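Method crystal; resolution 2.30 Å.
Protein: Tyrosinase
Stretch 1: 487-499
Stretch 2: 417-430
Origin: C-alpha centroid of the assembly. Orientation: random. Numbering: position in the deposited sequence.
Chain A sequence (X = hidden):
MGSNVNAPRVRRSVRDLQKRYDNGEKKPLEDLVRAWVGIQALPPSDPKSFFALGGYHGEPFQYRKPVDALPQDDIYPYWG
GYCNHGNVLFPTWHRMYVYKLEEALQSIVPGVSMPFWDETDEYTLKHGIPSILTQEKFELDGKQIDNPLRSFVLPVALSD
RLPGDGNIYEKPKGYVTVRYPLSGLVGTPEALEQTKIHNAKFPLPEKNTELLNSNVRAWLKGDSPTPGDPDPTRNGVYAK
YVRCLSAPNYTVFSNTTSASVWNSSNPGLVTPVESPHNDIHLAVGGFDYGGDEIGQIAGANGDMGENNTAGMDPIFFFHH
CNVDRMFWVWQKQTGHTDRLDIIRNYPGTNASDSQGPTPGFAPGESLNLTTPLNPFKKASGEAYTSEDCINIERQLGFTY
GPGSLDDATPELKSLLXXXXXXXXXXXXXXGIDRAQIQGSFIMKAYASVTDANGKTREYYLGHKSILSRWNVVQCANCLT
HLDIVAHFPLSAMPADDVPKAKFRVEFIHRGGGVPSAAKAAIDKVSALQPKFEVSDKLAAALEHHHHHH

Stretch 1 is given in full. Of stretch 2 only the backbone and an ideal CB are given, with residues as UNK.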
# COMPACT_ATOMS: atom_id res chain seq x y z
N HIS A 487 -0.50 9.20 37.11
CA HIS A 487 -0.98 9.68 38.38
C HIS A 487 0.05 9.39 39.48
O HIS A 487 0.76 8.39 39.41
CB HIS A 487 -2.30 9.01 38.78
CG HIS A 487 -3.32 9.00 37.71
ND1 HIS A 487 -4.23 10.02 37.56
CD2 HIS A 487 -3.59 8.09 36.75
CE1 HIS A 487 -5.04 9.73 36.54
NE2 HIS A 487 -4.64 8.55 36.03
N PHE A 488 0.08 10.27 40.49
CA PHE A 488 1.02 10.10 41.60
C PHE A 488 0.30 10.49 42.88
O PHE A 488 -0.47 11.43 42.88
CB PHE A 488 2.29 10.93 41.42
CG PHE A 488 3.07 10.64 40.16
CD1 PHE A 488 4.06 9.67 40.13
CD2 PHE A 488 2.84 11.36 39.01
CE1 PHE A 488 4.79 9.43 38.97
CE2 PHE A 488 3.55 11.10 37.85
CZ PHE A 488 4.52 10.13 37.82
N PRO A 489 0.53 9.72 43.95
CA PRO A 489 0.08 10.20 45.25
C PRO A 489 0.83 11.49 45.62
O PRO A 489 1.98 11.69 45.21
CB PRO A 489 0.39 9.04 46.21
CG PRO A 489 1.62 8.41 45.60
CD PRO A 489 1.36 8.52 44.11
N LEU A 490 0.17 12.33 46.39
CA LEU A 490 0.78 13.52 47.04
C LEU A 490 0.96 13.25 48.55
O LEU A 490 1.20 14.18 49.32
CB LEU A 490 -0.13 14.73 46.78
CG LEU A 490 -0.11 15.25 45.34
CD1 LEU A 490 -1.36 16.04 45.02
CD2 LEU A 490 1.12 16.11 45.10
N SER A 491 0.96 11.98 48.96
CA SER A 491 1.04 11.57 50.36
C SER A 491 2.43 11.83 50.95
O SER A 491 2.58 11.67 52.14
CB SER A 491 0.69 10.11 50.50
OG SER A 491 1.51 9.34 49.64
N ALA A 492 3.45 12.13 50.15
CA ALA A 492 4.72 12.51 50.73
C ALA A 492 4.59 13.92 51.33
O ALA A 492 5.43 14.29 52.10
CB ALA A 492 5.86 12.46 49.73
N MET A 493 3.54 14.69 51.02
CA MET A 493 3.58 16.08 51.45
C MET A 493 2.46 16.43 52.44
O MET A 493 1.39 15.83 52.48
CB MET A 493 3.65 17.10 50.31
CG MET A 493 2.73 16.93 49.14
SD MET A 493 3.35 17.83 47.65
CE MET A 493 3.64 19.49 48.26
N PRO A 494 2.78 17.41 53.31
CA PRO A 494 1.80 18.00 54.22
C PRO A 494 0.62 18.55 53.40
O PRO A 494 0.82 19.13 52.34
CB PRO A 494 2.56 19.13 54.92
CG PRO A 494 4.00 18.67 54.86
CD PRO A 494 4.09 18.08 53.47
N ALA A 495 -0.59 18.31 53.89
CA ALA A 495 -1.78 18.56 53.10
C ALA A 495 -1.85 20.04 52.70
O ALA A 495 -2.22 20.37 51.57
CB ALA A 495 -2.99 18.14 53.87
N ASP A 496 -1.48 20.91 53.63
CA ASP A 496 -1.59 22.33 53.43
C ASP A 496 -0.50 22.86 52.50
O ASP A 496 -0.61 23.96 52.01
CB ASP A 496 -1.60 23.07 54.77
CG ASP A 496 -0.41 22.71 55.68
OD1 ASP A 496 -0.32 21.55 56.19
OD2 ASP A 496 0.43 23.60 55.92
N ASP A 497 0.54 22.09 52.25
CA ASP A 497 1.59 22.50 51.32
C ASP A 497 1.24 22.28 49.83
O ASP A 497 1.91 22.84 48.96
CB ASP A 497 2.88 21.74 51.60
CG ASP A 497 3.78 22.40 52.68
OD1 ASP A 497 3.51 23.49 53.21
OD2 ASP A 497 4.82 21.76 52.95
N VAL A 498 0.19 21.51 49.52
CA VAL A 498 -0.13 21.20 48.11
C VAL A 498 -0.32 22.48 47.30
O VAL A 498 0.28 22.59 46.24
CB VAL A 498 -1.34 20.27 47.96
CG1 VAL A 498 -1.85 20.24 46.53
CG2 VAL A 498 -0.98 18.87 48.43
N PRO A 499 -1.11 23.44 47.80
CA PRO A 499 -1.32 24.64 46.98
C PRO A 499 -0.05 25.46 46.73
O PRO A 499 -0.03 26.24 45.82
CB PRO A 499 -2.30 25.50 47.74
CG PRO A 499 -3.00 24.51 48.63
CD PRO A 499 -1.93 23.52 49.01
N UNK A 417 -0.46 3.60 53.98
CA UNK A 417 -1.36 4.61 54.58
C UNK A 417 -0.77 6.02 54.41
O UNK A 417 0.43 6.25 54.57
CB UNK A 417 -1.59 4.31 56.06
N UNK A 418 -1.67 6.95 54.15
CA UNK A 418 -1.33 8.36 54.19
C UNK A 418 -1.00 8.74 55.64
O UNK A 418 -1.86 8.66 56.50
CB UNK A 418 -2.47 9.22 53.64
N UNK A 419 0.25 9.14 55.91
CA UNK A 419 0.53 9.69 57.24
C UNK A 419 -0.46 10.81 57.57
O UNK A 419 -0.77 11.60 56.67
CB UNK A 419 1.97 10.21 57.32
N UNK A 420 -0.96 10.87 58.81
CA UNK A 420 -1.93 11.91 59.27
C UNK A 420 -1.35 13.32 59.05
O UNK A 420 -0.22 13.60 59.43
CB UNK A 420 -2.27 11.71 60.75
N UNK A 421 -2.16 14.19 58.44
CA UNK A 421 -1.76 15.56 58.09
C UNK A 421 -1.07 15.66 56.74
O UNK A 421 -0.82 16.75 56.25
CB UNK A 421 -0.83 16.12 59.17
N UNK A 422 -0.73 14.52 56.12
CA UNK A 422 -0.15 14.53 54.79
C UNK A 422 -1.30 14.48 53.76
O UNK A 422 -2.43 14.17 54.11
CB UNK A 422 0.82 13.36 54.61
N UNK A 423 -1.06 14.85 52.50
CA UNK A 423 -2.21 15.00 51.52
C UNK A 423 -2.80 13.65 51.12
O UNK A 423 -2.05 12.70 50.85
CB UNK A 423 -1.75 15.73 50.26
N UNK A 424 -4.12 13.59 51.02
CA UNK A 424 -4.82 12.41 50.56
C UNK A 424 -5.14 12.53 49.06
O UNK A 424 -5.88 11.69 48.53
CB UNK A 424 -6.10 12.20 51.37
N UNK A 425 -4.61 13.57 48.40
CA UNK A 425 -4.97 13.93 47.02
C UNK A 425 -4.02 13.25 46.02
O UNK A 425 -2.99 12.65 46.40
CB UNK A 425 -4.93 15.45 46.84
N UNK A 426 -4.36 13.36 44.72
CA UNK A 426 -3.51 12.79 43.73
C UNK A 426 -3.18 13.81 42.65
O UNK A 426 -3.97 14.68 42.38
CB UNK A 426 -4.17 11.55 43.13
N UNK A 427 -1.99 13.64 42.06
CA UNK A 427 -1.49 14.47 40.96
C UNK A 427 -1.73 13.74 39.64
O UNK A 427 -1.30 12.61 39.47
CB UNK A 427 -0.00 14.79 41.14
N UNK A 428 -2.36 14.41 38.68
CA UNK A 428 -2.47 13.89 37.36
C UNK A 428 -1.51 14.70 36.47
O UNK A 428 -1.56 15.92 36.42
CB UNK A 428 -3.92 13.95 36.86
N UNK A 429 -0.65 13.99 35.76
CA UNK A 429 0.30 14.59 34.85
C UNK A 429 -0.14 14.25 33.43
O UNK A 429 -0.28 13.08 33.10
CB UNK A 429 1.72 14.11 35.13
N UNK A 430 -0.33 15.29 32.63
CA UNK A 430 -0.63 15.14 31.20
C UNK A 430 0.29 16.05 30.40
O UNK A 430 0.19 17.24 30.44
CB UNK A 430 -2.10 15.46 30.90

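Position 417 lies beyond the reach of stretch 1, with its CB directed away, so almost any residue would serve; it is A417. At 418 the CB points sideways, 4.5 Å from S491 CB, and a small or branched apolar group could rest there. The residue is V418, whose CG2 lies 4.2 Å from S491 CB.

Positions 419 to 422 form a type II turn. Position 419, with phi near -53° and psi near 139°, suits proline well, though other residues could adopt these angles; P419 places its CD 3.9 Å from S491 O. Position 420 is out of reach and open to many polar or small residues; it is S420. At 421 phi is 86°, which by itself favours glycine, and no part of stretch 1 lies near the ideal CB. G421 contributes through its backbone: A495 N donates to G421 O at 2.8 Å, and a water links this same carbonyl to D496 OD1.

Position 422 is the most telling of the turn. Its ideal CB sits 3.3 Å from M493 O and 3.5 Å from S491 O, so a short side chain carrying a donor is favoured; asparagine, serine or threonine would be reasonable. N422 has chi1 near -87°, and its ND2 donates to S491 O at 2.9 Å, tying the turn at 419–422 to that formed by L490 to M493.

At 423 the CB is hemmed in by L490 O at 3.5 Å, V498 CG2 at 3.7 Å and M493 O at 3.8 Å, which argues for a small residue such as alanine, serine or cysteine. S423 meets this limit. Its backbone N donates to M493 O at 2.6 Å, while its OG packs 3.6 Å from V498 CG2, accepts from the backbone N of 425 and shares a water with A495 O. Position 424 points away and tolerates much; it is T424, hydrogen-bonded elsewhere in the structure.

At 425 the CB lies 4.1 Å from L490 CD1, so a side chain with an aliphatic first portion fits, whether apolar or long and charged. K425 presents its CB to that methyl, and L490 N donates to K425 O at 3.2 Å.

From 426 the chain is a strand antiparallel to 487–489. Position 426 shares a face with H487 and P489, where a long or polar chain could run past the imidazole; K426 brings CD to 4.3 Å from H487 ND1. Position 427 points to the side of the sheet that carries F488, its CB 4.2 Å from L490 CG, and calls for an apolar residue. L427 packs CB to CB against F488 at 4.4 Å, while paired backbone hydrogen bonds run from L427 N to F488 O (2.8 Å) and from F488 N to L427 O (2.9 Å).

At 428 the CB is 4.0 Å from H487 ND1, inviting a hydroxyl or another polar group; T428 OG1 hydrogen-bonds H487 ND1 at 3.3 Å. At 429 the ideal CB lies 4.4 Å from F488 CE2, which favours an aliphatic side chain: V429 CG2 meets the ring edge, 3.7 Å from F488 CE2. Position 430, out of reach, is unconstrained here; it is T430.

Stretch 2 417-430: AVPSGNSTKKLTVT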
# COMPACT_ATOMS: atom_id res chain seq x y z
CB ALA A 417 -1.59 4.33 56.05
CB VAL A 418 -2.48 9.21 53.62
CG1 VAL A 418 -2.15 10.70 53.66
CG2 VAL A 418 -2.85 8.75 52.21
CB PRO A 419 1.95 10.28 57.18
CG PRO A 419 2.56 9.67 55.93
CD PRO A 419 1.39 9.36 55.02
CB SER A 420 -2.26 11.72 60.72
OG SER A 420 -1.12 12.05 61.49
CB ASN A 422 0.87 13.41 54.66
CG ASN A 422 2.26 13.80 55.12
OD1 ASN A 422 2.44 14.72 55.90
ND2 ASN A 422 3.25 13.13 54.58
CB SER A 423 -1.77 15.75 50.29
OG SER A 423 -2.89 15.99 49.43
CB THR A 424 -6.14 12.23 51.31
OG1 THR A 424 -6.99 13.32 50.94
CG2 THR A 424 -5.96 12.18 52.82
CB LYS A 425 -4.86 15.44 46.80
CG LYS A 425 -5.87 16.27 47.55
CD LYS A 425 -5.63 17.77 47.54
CE LYS A 425 -6.93 18.54 47.55
NZ LYS A 425 -6.75 19.99 47.80
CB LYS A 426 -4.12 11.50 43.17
CG LYS A 426 -5.26 11.62 42.18
CD LYS A 426 -5.71 10.26 41.64
CE LYS A 426 -7.21 10.21 41.50
NZ LYS A 426 -7.73 8.83 41.41
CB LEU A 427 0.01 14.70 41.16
CG LEU A 427 0.65 15.67 40.17
CD1 LEU A 427 0.17 17.09 40.39
CD2 LEU A 427 2.17 15.63 40.26
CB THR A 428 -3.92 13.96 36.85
OG1 THR A 428 -4.84 13.24 37.69
CG2 THR A 428 -4.05 13.42 35.44
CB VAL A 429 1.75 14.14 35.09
CG1 VAL A 429 2.72 14.90 34.19
CG2 VAL A 429 2.17 14.29 36.55
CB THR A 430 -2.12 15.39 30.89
OG1 THR A 430 -2.53 16.70 31.30
CG2 THR A 430 -3.02 14.37 31.55
O HOH W 1 -1.14 19.13 57.87
O HOH W 2 -3.81 18.44 50.16
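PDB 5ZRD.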